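Local structure of cellulosomal scaffoldin adaptor protein B (Acetivibrio cellulolyticus, 4U3S) at residues K40-P43 with T44-Q47; V55-T58 with N59-P63; L69-E72 with D73-P76. The protein probably helps assemble the cellulosome as an adaptor scaffoldin, this chain being its third type II cohesin, a domain of the family that binds dockerins. All coordinates share one frame; numbering follows the deposited sequence.

Contact 1. Residues K40-P43 with T44-Q47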
loop_
_atom_site.group_PDB
_atom_site.type_symbol
_atom_site.label_atom_id
_atom_site.label_comp_id
_atom_site.label_asym_id
_atom_site.label_seq_id
_atom_site.Cartn_x
_atom_site.Cartn_y
_atom_site.Cartn_z
ATOM N N LYS A 40 1.604 0.563 -16.289
ATOM C CA LYS A 40 0.889 -0.382 -17.136
ATOM C C LYS A 40 1.736 -0.677 -18.355
ATOM O O LYS A 40 2.198 0.258 -19.032
ATOM C CB LYS A 40 -0.456 0.217 -17.596
ATOM C CG LYS A 40 -1.323 -0.738 -18.415
ATOM C CD LYS A 40 -1.889 -1.862 -17.541
ATOM C CE LYS A 40 -2.700 -2.894 -18.319
ATOM N NZ LYS A 40 -1.862 -3.786 -19.165
ATOM N N TYR A 41 1.908 -1.961 -18.630
ATOM C CA TYR A 41 2.588 -2.437 -19.842
ATOM C C TYR A 41 1.798 -3.615 -20.408
ATOM O O TYR A 41 0.897 -4.139 -19.756
ATOM C CB TYR A 41 4.031 -2.853 -19.528
ATOM C CG TYR A 41 4.204 -4.031 -18.578
ATOM C CD1 TYR A 41 4.001 -3.907 -17.210
ATOM C CD2 TYR A 41 4.588 -5.278 -19.064
ATOM C CE1 TYR A 41 4.165 -4.988 -16.344
ATOM C CE2 TYR A 41 4.752 -6.364 -18.203
ATOM C CZ TYR A 41 4.542 -6.206 -16.847
ATOM O OH TYR A 41 4.700 -7.278 -15.989
ATOM N N ASP A 42 2.123 -4.006 -21.633
ATOM C CA ASP A 42 1.484 -5.147 -22.288
ATOM C C ASP A 42 2.338 -6.379 -22.029
ATOM O O ASP A 42 3.429 -6.501 -22.622
ATOM C CB ASP A 42 1.401 -4.912 -23.805
ATOM C CG ASP A 42 0.621 -5.987 -24.510
ATOM O OD1 ASP A 42 0.479 -7.098 -23.963
ATOM O OD2 ASP A 42 0.134 -5.717 -25.625
ATOM N N PRO A 43 1.860 -7.295 -21.168
ATOM C CA PRO A 43 2.688 -8.444 -20.775
ATOM C C PRO A 43 2.907 -9.487 -21.862
ATOM O O PRO A 43 3.708 -10.408 -21.670
ATOM C CB PRO A 43 1.908 -9.052 -19.600
ATOM C CG PRO A 43 0.494 -8.729 -19.878
ATOM C CD PRO A 43 0.492 -7.403 -20.627
ATOM N N THR A 44 2.199 -9.365 -22.978
ATOM C CA THR A 44 2.440 -10.227 -24.145
ATOM C C THR A 44 3.584 -9.681 -24.983
ATOM O O THR A 44 4.208 -10.414 -25.744
ATOM C CB THR A 44 1.193 -10.381 -25.032
ATOM O OG1 THR A 44 0.906 -9.147 -25.702
ATOM C CG2 THR A 44 -0.016 -10.830 -24.202
ATOM N N VAL A 45 3.867 -8.392 -24.842
ATOM C CA VAL A 45 4.935 -7.749 -25.628
ATOM C C VAL A 45 6.205 -7.568 -24.806
ATOM O O VAL A 45 7.312 -7.771 -25.324
ATOM C CB VAL A 45 4.462 -6.388 -26.178
ATOM C CG1 VAL A 45 5.535 -5.754 -27.046
ATOM C CG2 VAL A 45 3.176 -6.551 -26.973
ATOM N N LEU A 46 6.060 -7.213 -23.522
ATOM C CA LEU A 46 7.202 -6.924 -22.679
ATOM C C LEU A 46 7.114 -7.730 -21.393
ATOM O O LEU A 46 6.041 -7.857 -20.821
ATOM C CB LEU A 46 7.272 -5.430 -22.342
ATOM C CG LEU A 46 7.378 -4.430 -23.486
ATOM C CD1 LEU A 46 7.409 -3.013 -22.943
ATOM C CD2 LEU A 46 8.591 -4.689 -24.365
ATOM N N GLN A 47 8.246 -8.292 -20.971
ATOM C CA GLN A 47 8.352 -8.989 -19.696
ATOM C C GLN A 47 9.135 -8.110 -18.741
ATOM O O GLN A 47 10.289 -7.743 -19.027
ATOM C CB GLN A 47 9.103 -10.304 -19.896
ATOM C CG GLN A 47 9.347 -11.078 -18.631
ATOM C CD GLN A 47 10.188 -12.306 -18.884
ATOM O OE1 GLN A 47 11.117 -12.282 -19.699
ATOM N NE2 GLN A 47 9.835 -13.403 -18.238
#
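D42 and T44 form an Asx turn in the short loop that carries the chain from strand 32-40 to strand 46-49, and so from one sheet of the cohesin beta sandwich to the other. On the outer side of this turn OD1 of D42 takes two bonds, one from OG1 of T44 at 2.7 Å and one from T44 N at 3.0 Å. Both donors come from the same face of the carboxylate, well out of its plane, and together they limit its rotation. D42 has CG anti to its backbone N (chi1 -174°), which turns the carboxylate over the bend; its other oxygen, OD2, lies 3.4 Å from CG2 of V45. T44 is exposed here, with D42 and P43 only partly covered. Beneath, the backbone is closed by two bonds to one oxygen: D42 O accepts from V45 N, which approaches from above the carbonyl plane, and from L46 N, nearly along the C=O axis, each at 2.9 Å. On the inner side Y41, V45 and L46 are buried, with Y41 and L46 both packed against F118 of strand 111-120. Across the loop CD2 of Y41 meets CB of L46 at 4.2 Å. L46 O lies in the plane of the Y41 ring at its edge, 3.3 Å from CE2, and also takes a CA-H...O contact from P43 CA at 3.4 Å.

Contact 2. Residues V55-T58 with N59-P63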
loop_
_atom_site.group_PDB
_atom_site.type_symbol
_atom_site.label_atom_id
_atom_site.label_comp_id
_atom_site.label_asym_id
_atom_site.label_seq_id
_atom_site.Cartn_x
_atom_site.Cartn_y
_atom_site.Cartn_z
ATOM N N VAL A 55 16.805 -10.947 -14.192
ATOM C CA VAL A 55 15.927 -11.897 -13.489
ATOM C C VAL A 55 14.480 -11.388 -13.598
ATOM O O VAL A 55 14.181 -10.237 -13.251
ATOM C CB VAL A 55 16.322 -12.084 -11.998
ATOM C CG1 VAL A 55 15.300 -12.953 -11.268
ATOM C CG2 VAL A 55 17.693 -12.717 -11.852
ATOM N N ALA A 56 13.599 -12.242 -14.116
ATOM C CA ALA A 56 12.203 -11.847 -14.321
ATOM C C ALA A 56 11.547 -11.458 -13.016
ATOM O O ALA A 56 11.769 -12.091 -11.988
ATOM C CB ALA A 56 11.413 -12.967 -14.969
ATOM N N TYR A 57 10.705 -10.426 -13.083
ATOM C CA TYR A 57 9.930 -10.020 -11.951
ATOM C C TYR A 57 8.867 -11.046 -11.627
ATOM O O TYR A 57 8.180 -11.542 -12.530
ATOM C CB TYR A 57 9.167 -8.711 -12.215
ATOM C CG TYR A 57 9.956 -7.424 -12.007
ATOM C CD1 TYR A 57 11.335 -7.427 -11.833
ATOM C CD2 TYR A 57 9.304 -6.209 -11.976
ATOM C CE1 TYR A 57 12.025 -6.261 -11.620
ATOM C CE2 TYR A 57 9.992 -5.020 -11.800
ATOM C CZ TYR A 57 11.351 -5.052 -11.634
ATOM O OH TYR A 57 12.034 -3.875 -11.446
ATOM N N THR A 58 8.709 -11.290 -10.341
ATOM C CA THR A 58 7.511 -11.934 -9.796
ATOM C C THR A 58 6.666 -10.783 -9.277
ATOM O O THR A 58 7.070 -9.620 -9.351
ATOM C CB THR A 58 7.823 -12.881 -8.621
ATOM O OG1 THR A 58 8.290 -12.123 -7.494
ATOM C CG2 THR A 58 8.851 -13.916 -9.007
ATOM N N ASN A 59 5.498 -11.076 -8.701
ATOM C CA ASN A 59 4.658 -9.991 -8.207
ATOM C C ASN A 59 5.204 -9.308 -6.947
ATOM O O ASN A 59 4.586 -8.368 -6.442
ATOM C CB ASN A 59 3.228 -10.514 -7.977
ATOM C CG ASN A 59 2.463 -10.685 -9.266
ATOM O OD1 ASN A 59 2.791 -10.066 -10.280
ATOM N ND2 ASN A 59 1.421 -11.505 -9.234
ATOM N N SER A 60 6.359 -9.758 -6.437
ATOM C CA SER A 60 6.968 -9.110 -5.270
ATOM C C SER A 60 8.347 -8.478 -5.551
ATOM O O SER A 60 8.996 -7.981 -4.639
ATOM C CB SER A 60 7.071 -10.092 -4.116
ATOM O OG SER A 60 7.872 -11.201 -4.476
ATOM N N SER A 61 8.775 -8.492 -6.807
ATOM C CA SER A 61 10.146 -8.055 -7.137
ATOM C C SER A 61 10.341 -6.576 -6.871
ATOM O O SER A 61 9.477 -5.764 -7.153
ATOM C CB SER A 61 10.498 -8.388 -8.567
ATOM O OG SER A 61 10.490 -9.790 -8.764
ATOM N N LEU A 62 11.474 -6.212 -6.289
ATOM C CA LEU A 62 11.694 -4.829 -5.899
ATOM C C LEU A 62 12.359 -4.000 -6.982
ATOM O O LEU A 62 13.179 -4.503 -7.744
ATOM C CB LEU A 62 12.469 -4.778 -4.584
ATOM C CG LEU A 62 11.740 -5.497 -3.447
ATOM C CD1 LEU A 62 12.655 -5.704 -2.254
ATOM C CD2 LEU A 62 10.511 -4.719 -3.015
ATOM N N PRO A 63 12.009 -2.704 -7.039
ATOM C CA PRO A 63 12.628 -1.830 -8.038
ATOM C C PRO A 63 14.115 -1.619 -7.758
ATOM O O PRO A 63 14.565 -1.670 -6.608
ATOM C CB PRO A 63 11.890 -0.501 -7.850
ATOM C CG PRO A 63 11.340 -0.542 -6.488
ATOM C CD PRO A 63 11.054 -1.981 -6.184
HETATM O O HOH W 1 14.376 -4.152 -10.213
#
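The Y57 ring has S61 CB over one face, a CH-pi contact 3.9 Å from the ring centroid and 29° off the ring normal, with CD1 the nearest ring atom at 3.5 Å. The H82 ring also meets that of Y57, their planes within about 15° of parallel. At the far end of the ring, Y57 OH is joined to L62 O through one water, 2.7 Å from Y57 OH and 2.8 Å from L62 O, to which it donates. S61 uses its side chain twice: while CB rests on the ring, OG accepts from T58 N at 2.8 Å. OG lies beside the S61 backbone N (chi1 -63°), and this brings it back toward the start of the bend. That bend is a type I beta turn from T58 to S61 in the surface loop between strands 46-49 and 64-65 of the cohesin domain. Its closing bond, S61 N to T58 O, is long at 3.3 Å but straight. An ST turn overlaps it, since T58 OG1 accepts from S60 N at 3.2 Å. N59 CB points away from 55-58 overall, and its OD1 accepts from I84 N.

Contact 3. Residues L69-E72 with D73-P76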
loop_
_atom_site.group_PDB
_atom_site.type_symbol
_atom_site.label_atom_id
_atom_site.label_comp_id
_atom_site.label_asym_id
_atom_site.label_seq_id
_atom_site.Cartn_x
_atom_site.Cartn_y
_atom_site.Cartn_z
ATOM N N LEU A 69 16.886 8.674 -2.626
ATOM C CA LEU A 69 16.326 7.732 -1.637
ATOM C C LEU A 69 17.298 6.628 -1.250
ATOM O O LEU A 69 16.865 5.544 -0.858
ATOM C CB LEU A 69 14.976 7.156 -2.080
ATOM C CG LEU A 69 13.929 8.158 -2.537
ATOM C CD1 LEU A 69 12.676 7.507 -3.106
ATOM C CD2 LEU A 69 13.525 9.144 -1.428
ATOM N N VAL A 70 18.588 6.912 -1.320
ATOM C CA VAL A 70 19.597 5.904 -0.963
ATOM C C VAL A 70 20.439 6.286 0.256
ATOM O O VAL A 70 21.373 5.570 0.624
ATOM C CB VAL A 70 20.460 5.521 -2.183
ATOM C CG1 VAL A 70 19.584 4.803 -3.213
ATOM C CG2 VAL A 70 21.181 6.724 -2.767
ATOM N N ASN A 71 20.106 7.398 0.910
ATOM C CA ASN A 71 20.807 7.783 2.141
ATOM C C ASN A 71 20.343 6.937 3.319
ATOM O O ASN A 71 19.207 7.102 3.840
ATOM C CB ASN A 71 20.595 9.265 2.415
ATOM C CG ASN A 71 21.535 9.811 3.458
ATOM O OD1 ASN A 71 21.816 9.153 4.459
ATOM N ND2 ASN A 71 21.991 11.046 3.256
ATOM N N GLU A 72 21.192 5.989 3.729
ATOM C CA GLU A 72 20.784 4.989 4.704
ATOM C C GLU A 72 20.449 5.590 6.084
ATOM O O GLU A 72 19.671 5.004 6.842
ATOM C CB GLU A 72 21.862 3.915 4.838
ATOM C CG GLU A 72 22.027 3.070 3.562
ATOM C CD GLU A 72 20.891 2.104 3.281
ATOM O OE1 GLU A 72 20.035 1.900 4.154
ATOM O OE2 GLU A 72 20.912 1.467 2.186
ATOM N N ASP A 73 21.043 6.725 6.425
ATOM C CA ASP A 73 20.720 7.396 7.724
ATOM C C ASP A 73 19.256 7.817 7.851
ATOM O O ASP A 73 18.803 8.082 8.962
ATOM C CB ASP A 73 21.604 8.634 7.936
ATOM C CG ASP A 73 23.024 8.293 8.396
ATOM O OD1 ASP A 73 23.303 7.133 8.782
ATOM O OD2 ASP A 73 23.861 9.228 8.398
ATOM N N TYR A 74 18.528 7.910 6.740
ATOM C CA TYR A 74 17.086 8.288 6.811
ATOM C C TYR A 74 16.172 7.050 6.691
ATOM O O TYR A 74 14.940 7.143 6.566
ATOM C CB TYR A 74 16.739 9.322 5.740
ATOM C CG TYR A 74 17.729 10.447 5.599
ATOM C CD1 TYR A 74 18.444 10.952 6.701
ATOM C CD2 TYR A 74 17.972 11.015 4.359
ATOM C CE1 TYR A 74 19.359 11.973 6.542
ATOM C CE2 TYR A 74 18.865 12.061 4.200
ATOM C CZ TYR A 74 19.553 12.551 5.286
ATOM O OH TYR A 74 20.460 13.558 5.133
ATOM N N GLY A 75 16.775 5.877 6.680
ATOM C CA GLY A 75 15.977 4.639 6.739
ATOM C C GLY A 75 15.051 4.371 5.551
ATOM O O GLY A 75 13.827 4.199 5.711
ATOM N N PRO A 76 15.623 4.297 4.342
ATOM C CA PRO A 76 14.818 3.986 3.165
ATOM C C PRO A 76 14.182 2.599 3.216
ATOM O O PRO A 76 14.782 1.652 3.737
ATOM C CB PRO A 76 15.820 4.042 2.028
ATOM C CG PRO A 76 17.112 3.730 2.649
ATOM C CD PRO A 76 17.064 4.283 4.043
HETATM O O HOH W 2 23.075 12.922 5.326
HETATM O O HOH W 3 23.757 7.750 5.362
#
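N71 lays its side-chain amide on the ring of Y74, three residues on. CB of N71 lies 3.7 Å from CD2 and CE2 of Y74. CG lies 3.6 Å above the ring plane, displaced toward the rim, and the amide is stacked there with its plane tilted 25° from that of the ring. N71 has CG anti to the backbone N (chi1 -166°), which carries the amide to the ring of Y74. At the tip the two branches part. ND2 of N71 runs out past the rim, 3.4 Å from CE2 of Y74, and its N-H reaches a water that also bonds Y74 OH, so the amide and the phenol are bridged beyond the stack. OD1 of N71 turns to the backbone and accepts from D73 N at 3.2 Å, in the carbonyl plane but with a bent N-H...O angle of 135°. A second water donates to OD1 and accepts from D73 N, so OD1 and D73 N are joined both directly and through a water. The bond from D73 N to OD1 of N71 makes an Asx turn at the start of a short 3-10 segment, whose backbone bonds run from Y74 N to N71 O and from G75 N to E72 O. The segment belongs to the loop that leads into strand 76-80 of the cohesin sandwich. Its Y74 ring is further enclosed by Y101 of helix 98-104 and, edge-to-face, by Y95. After it the chain turns at G75, where phi is positive, and P76 comes back against the first residues: CB of P76 touches L69 O at 3.4 Å, while CG and CD of P76 each lie 3.8 Å from OE1 of E72, whose chain bends at chi2.

The three bends follow one another along the cohesin domain. Contacts 1 and 2 are neighbours, their centres 14 Å apart, and they touch where NE2 of Q47 packs 3.7 Å from CB of A56. I84 adds a further connection: it meets the Y41 side chain of contact 1, and its backbone N-H bonds OD1 of N59 in contact 2. Contact 3 lies beyond the chain's centre from contact 1, 32 Å away between centres; the centre of contact 2 is 22 Å from that of contact 3, with nearest atoms about 9 Å apart. Near contact 2, the L62 side chain is about 4 Å from a bound cyclohexylaminoethanesulfonate, probably a crystallisation component.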